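PDB 3EL6: erythromycin dehydratase from Saccharopolyspora erythraea, which probably removes water from a beta-hydroxyacyl chain tethered to an acyl carrier protein, leaving a double bond, as one domain of the erythromycin polyketide synthase. Local coordinates for residues Gly162-Glu167 with Ala287-Ala292; Tyr211-Ile216 with Ser266-Ala271. All coordinates share one frame; numbering follows the deposited sequence.

Contact 1: residues Gly162-Glu167 with Ala287-Ala292; sequences GPRDTE and AGHLVA
Asp165 and Gly288 make the one direct backbone hydrogen bond between the linker Gly162-Glu167 and the turn that leads into strand 290-299. Asp165 N donates a hydrogen bond to Gly288 O at 2.9 Å, nearly straight but reaching the oxygen from above the carbonyl plane. A water donates to both Gly288 O and Pro163 O, at 2.7 Å each. Arg164 CA adds a CA-H...O contact, and Gly288 O thus accepts two hydrogen bonds and this weaker approach. Gly288 sits at a positive phi of 90°, with its backbone close against that of Asp165.

Side-chain packing is mostly the work of Arg164. Its CG lies anti to the backbone N (chi1 -180°) and the chain is extended from there to NE, which carries the guanidinium alongside Ala287 and His289. Arg164 NE comes to 2.7 Å from Ala287 O, while Ala287 CB and His289 CE1 lie over one face of the group. The imidazole is turned 59° from the guanidinium plane, with His289 NE2 3.5 Å from Arg164 NH1. At the N-terminal end of 162-167, Leu290 CD2 lies 3.7 Å from Gly162 N.

Within the linker, Asp165 OD1 accepts from Glu167 N, forming an Asx turn.

Asp285 OD1 takes the N-H of His289 at the turn. Beyond it, Val291 and Ala292 both face Val283 of strand 278-284 in a classic beta bulge, and Leu290 reaches Arg282 of that strand. The linker thus lies along the turn between strands 278-284 and 290-299 and reaches the strand itself through Leu290.

Contact 2: residues Tyr211-Ile216 with Ser266-Ala271; sequences YAEVSI and SVRVVA. With SO4 (sulfate ion), chain B.
Tyr211 and Val270 come together because the tyrosine ring swings to the side of its own backbone N (chi1 -60°), while Val270 sets CG1 anti to its N and CG2 beside it (chi1 179°). Both Val270 methyls approach the CD1 and CE1 atoms of the ring obliquely, Val270 CG2 lying 3.8 Å from Tyr211 CD1. The two residues are a non-hydrogen-bonded pair in an antiparallel ladder of the double hotdog fold, where strands 209-215 and 266-273 are neighbours.

Two hydrogen-bonded pairs hold the ladder. Ala212 and Val269 exchange two backbone hydrogen bonds, the one from Ala212 N to Val269 O measuring 2.9 Å. Val214 and Val267 also exchange two bonds, with straighter N-H...O angles; Val267 N meets Val214 O at 173°. The non-hydrogen-bonded pairs alternate with these, and Ser215 CB lies against Ser266 CA at the end.

On the face carrying Ala212, Val214, Val267 and Val269, Val214 CG2 meets Val269 CG2 at 4.0 Å across a diagonal. Helix 227-235 covers this buried face, with Leu229 touching both Val214 and Val267 and Val233 touching Val269, as expected of the central helix of a hotdog.

The other face bears the charges. Glu213 OE2 accepts from Trp169 NE1 and stands well out of the guanidinium plane of Arg268, which also makes a cation-pi contact with Trp169. The extended Arg268 chain offers its guanidinium edge to a sulfate, probably from the crystallisation liquor: Arg268 NH1 donates to sulfate O2 at 2.9 Å and NH2 to sulfate O1 at 3.1 Å, both almost straight.

From the N terminus the chain runs through its earlier strands and helix 79-93 to the end of strand 148-156, then enters the linker containing Gly162-Glu167. About 120 residues later it returns through Ala287-Ala292, where contact 1 closes the large loop. Nested inside that loop is contact 2: Tyr211-Ile216 leaves for helix 227-235 and strand 251-259, and Ser266-Ala271 comes back some 50 residues on to close the smaller one. Strand 278-284 bridges the two, lying between strands 266-273 and 290-299 in the strand order. Contact 2 thus joins neighbouring strands, whereas contact 1 lays the linker against the turn between strands 278-284 and 290-299. Their centres lie 12 Å apart.

Contact 1: residues Gly162-Glu167 with Ala287-Ala292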
# COMPACT_ATOMS: atom_id res chain seq x y z
N GLY A 162 -25.46 -2.95 -22.73
CA GLY A 162 -26.54 -3.14 -23.73
C GLY A 162 -27.86 -3.73 -23.18
O GLY A 162 -28.00 -4.08 -22.00
N PRO A 163 -28.87 -3.85 -24.06
CA PRO A 163 -30.19 -4.34 -23.70
C PRO A 163 -30.14 -5.89 -23.62
O PRO A 163 -29.19 -6.51 -24.13
CB PRO A 163 -31.06 -3.90 -24.90
CG PRO A 163 -30.06 -4.01 -26.10
CD PRO A 163 -28.70 -3.64 -25.51
N ARG A 164 -31.13 -6.47 -22.96
CA ARG A 164 -31.33 -7.91 -22.87
C ARG A 164 -31.39 -8.54 -24.26
O ARG A 164 -31.95 -7.96 -25.19
CB ARG A 164 -32.62 -8.19 -22.12
CG ARG A 164 -32.96 -9.67 -21.94
CD ARG A 164 -34.22 -9.80 -21.11
NE ARG A 164 -34.66 -11.18 -20.99
CZ ARG A 164 -35.47 -11.63 -20.02
NH1 ARG A 164 -35.95 -10.80 -19.09
NH2 ARG A 164 -35.82 -12.91 -19.98
N ASP A 165 -30.81 -9.72 -24.40
CA ASP A 165 -30.77 -10.38 -25.68
C ASP A 165 -32.05 -11.20 -25.74
O ASP A 165 -32.32 -11.99 -24.84
CB ASP A 165 -29.54 -11.27 -25.74
CG ASP A 165 -29.41 -12.00 -27.04
OD1 ASP A 165 -30.35 -11.90 -27.88
OD2 ASP A 165 -28.38 -12.70 -27.23
N THR A 166 -32.85 -11.00 -26.78
CA THR A 166 -34.12 -11.74 -26.85
C THR A 166 -34.20 -12.64 -28.10
O THR A 166 -35.20 -13.32 -28.32
CB THR A 166 -35.33 -10.79 -26.80
OG1 THR A 166 -35.19 -9.79 -27.82
CG2 THR A 166 -35.43 -10.10 -25.41
N GLU A 167 -33.13 -12.63 -28.89
CA GLU A 167 -33.00 -13.43 -30.09
C GLU A 167 -32.92 -14.94 -29.79
O GLU A 167 -32.54 -15.34 -28.71
CB GLU A 167 -31.73 -13.02 -30.84
CG GLU A 167 -31.74 -13.52 -32.25
CD GLU A 167 -30.37 -13.75 -32.83
OE1 GLU A 167 -29.43 -13.03 -32.46
OE2 GLU A 167 -30.23 -14.65 -33.68
N ALA A 287 -31.17 -15.86 -19.23
CA ALA A 287 -32.28 -14.96 -19.52
C ALA A 287 -31.94 -13.84 -20.55
O ALA A 287 -32.84 -13.12 -20.99
CB ALA A 287 -32.81 -14.35 -18.22
N GLY A 288 -30.69 -13.79 -21.01
CA GLY A 288 -30.24 -12.81 -22.01
C GLY A 288 -29.69 -11.50 -21.41
O GLY A 288 -29.27 -10.62 -22.16
N HIS A 289 -29.69 -11.34 -20.09
CA HIS A 289 -29.13 -10.10 -19.52
C HIS A 289 -27.61 -10.09 -19.68
O HIS A 289 -26.98 -11.12 -19.47
CB HIS A 289 -29.42 -9.99 -18.04
CG HIS A 289 -30.87 -10.00 -17.73
ND1 HIS A 289 -31.46 -11.02 -17.01
CD2 HIS A 289 -31.87 -9.15 -18.08
CE1 HIS A 289 -32.76 -10.77 -16.90
NE2 HIS A 289 -33.03 -9.65 -17.55
N LEU A 290 -27.02 -8.93 -19.98
CA LEU A 290 -25.58 -8.86 -20.24
C LEU A 290 -24.87 -9.02 -18.90
O LEU A 290 -25.25 -8.43 -17.87
CB LEU A 290 -25.21 -7.49 -20.83
CG LEU A 290 -23.78 -7.36 -21.35
CD1 LEU A 290 -23.47 -8.33 -22.50
CD2 LEU A 290 -23.43 -5.91 -21.75
N VAL A 291 -23.80 -9.82 -18.93
CA VAL A 291 -23.04 -10.11 -17.71
C VAL A 291 -21.63 -9.54 -17.88
O VAL A 291 -21.09 -8.94 -16.94
CB VAL A 291 -22.98 -11.64 -17.40
CG1 VAL A 291 -21.95 -11.95 -16.28
CG2 VAL A 291 -24.40 -12.13 -16.96
N ALA A 292 -21.03 -9.73 -19.05
CA ALA A 292 -19.68 -9.21 -19.28
C ALA A 292 -19.37 -9.09 -20.77
O ALA A 292 -19.95 -9.80 -21.59
CB ALA A 292 -18.66 -10.14 -18.58
O HOH W 1 -27.79 -8.70 -23.33

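Contact 2: residues Tyr211-Ile216 with Ser266-Ala271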
# COMPACT_ATOMS: atom_id res chain seq x y z
N TYR A 211 -21.01 -20.01 -30.30
CA TYR A 211 -21.99 -19.72 -29.27
C TYR A 211 -21.78 -20.86 -28.26
O TYR A 211 -21.60 -22.01 -28.69
CB TYR A 211 -23.40 -19.83 -29.86
CG TYR A 211 -23.56 -18.84 -30.99
CD1 TYR A 211 -24.14 -17.61 -30.76
CD2 TYR A 211 -23.01 -19.12 -32.23
CE1 TYR A 211 -24.23 -16.65 -31.81
CE2 TYR A 211 -23.08 -18.17 -33.28
CZ TYR A 211 -23.69 -16.98 -33.05
OH TYR A 211 -23.73 -16.07 -34.10
N ALA A 212 -21.80 -20.59 -26.95
CA ALA A 212 -21.57 -21.75 -26.03
C ALA A 212 -22.38 -21.53 -24.77
O ALA A 212 -22.64 -20.40 -24.41
CB ALA A 212 -20.07 -21.91 -25.70
N GLU A 213 -22.80 -22.61 -24.10
CA GLU A 213 -23.37 -22.53 -22.77
C GLU A 213 -22.23 -22.98 -21.86
O GLU A 213 -21.63 -24.03 -22.11
CB GLU A 213 -24.54 -23.52 -22.65
CG GLU A 213 -25.81 -22.97 -23.37
CD GLU A 213 -26.95 -23.97 -23.40
OE1 GLU A 213 -26.80 -25.11 -22.86
OE2 GLU A 213 -27.99 -23.59 -23.99
N VAL A 214 -21.96 -22.22 -20.81
CA VAL A 214 -20.80 -22.48 -19.97
C VAL A 214 -21.30 -22.35 -18.53
O VAL A 214 -21.98 -21.40 -18.21
CB VAL A 214 -19.71 -21.45 -20.25
CG1 VAL A 214 -18.59 -21.71 -19.30
CG2 VAL A 214 -19.20 -21.56 -21.71
N SER A 215 -21.00 -23.30 -17.65
CA SER A 215 -21.51 -23.23 -16.27
C SER A 215 -20.64 -24.11 -15.37
O SER A 215 -19.98 -25.04 -15.84
CB SER A 215 -22.98 -23.67 -16.11
OG SER A 215 -23.12 -25.04 -16.56
N ILE A 216 -20.60 -23.74 -14.09
CA ILE A 216 -19.88 -24.47 -13.09
C ILE A 216 -20.85 -24.62 -11.92
O ILE A 216 -21.91 -24.01 -11.87
CB ILE A 216 -18.60 -23.70 -12.62
CG1 ILE A 216 -18.98 -22.32 -12.05
CG2 ILE A 216 -17.60 -23.60 -13.78
CD1 ILE A 216 -17.79 -21.68 -11.29
N SER A 266 -23.48 -19.53 -14.39
CA SER A 266 -24.07 -20.13 -15.58
C SER A 266 -24.31 -19.00 -16.59
O SER A 266 -25.05 -18.06 -16.25
CB SER A 266 -25.39 -20.78 -15.22
OG SER A 266 -25.95 -21.39 -16.38
N VAL A 267 -23.66 -19.07 -17.75
CA VAL A 267 -23.72 -17.96 -18.71
C VAL A 267 -23.82 -18.52 -20.13
O VAL A 267 -23.62 -19.72 -20.35
CB VAL A 267 -22.45 -17.06 -18.60
CG1 VAL A 267 -22.44 -16.36 -17.18
CG2 VAL A 267 -21.16 -17.87 -18.91
N ARG A 268 -24.16 -17.65 -21.09
CA ARG A 268 -24.05 -17.97 -22.50
C ARG A 268 -22.98 -17.05 -23.10
O ARG A 268 -22.86 -15.90 -22.69
CB ARG A 268 -25.40 -17.69 -23.18
CG ARG A 268 -26.57 -18.57 -22.63
CD ARG A 268 -27.99 -18.14 -23.12
NE ARG A 268 -28.90 -19.25 -22.84
CZ ARG A 268 -30.19 -19.33 -23.18
NH1 ARG A 268 -30.79 -18.33 -23.82
NH2 ARG A 268 -30.87 -20.42 -22.88
N VAL A 269 -22.23 -17.54 -24.03
CA VAL A 269 -21.09 -16.80 -24.57
C VAL A 269 -21.24 -16.74 -26.10
O VAL A 269 -21.51 -17.76 -26.75
CB VAL A 269 -19.82 -17.52 -24.26
CG1 VAL A 269 -18.59 -16.75 -24.80
CG2 VAL A 269 -19.73 -17.75 -22.74
N VAL A 270 -21.06 -15.56 -26.66
CA VAL A 270 -20.89 -15.45 -28.11
C VAL A 270 -19.46 -14.95 -28.36
O VAL A 270 -19.08 -13.86 -27.82
CB VAL A 270 -21.87 -14.42 -28.69
CG1 VAL A 270 -21.63 -14.33 -30.19
CG2 VAL A 270 -23.36 -14.81 -28.33
N ALA A 271 -18.66 -15.73 -29.08
CA ALA A 271 -17.28 -15.35 -29.37
C ALA A 271 -17.23 -14.99 -30.84
O ALA A 271 -17.66 -15.77 -31.70
CB ALA A 271 -16.33 -16.46 -29.08
S SO4 B . -34.43 -19.53 -24.19
O1 SO4 B . -33.73 -20.79 -23.91
O2 SO4 B . -33.53 -18.56 -24.82
O3 SO4 B . -35.57 -19.80 -25.07
O4 SO4 B . -34.94 -18.99 -22.92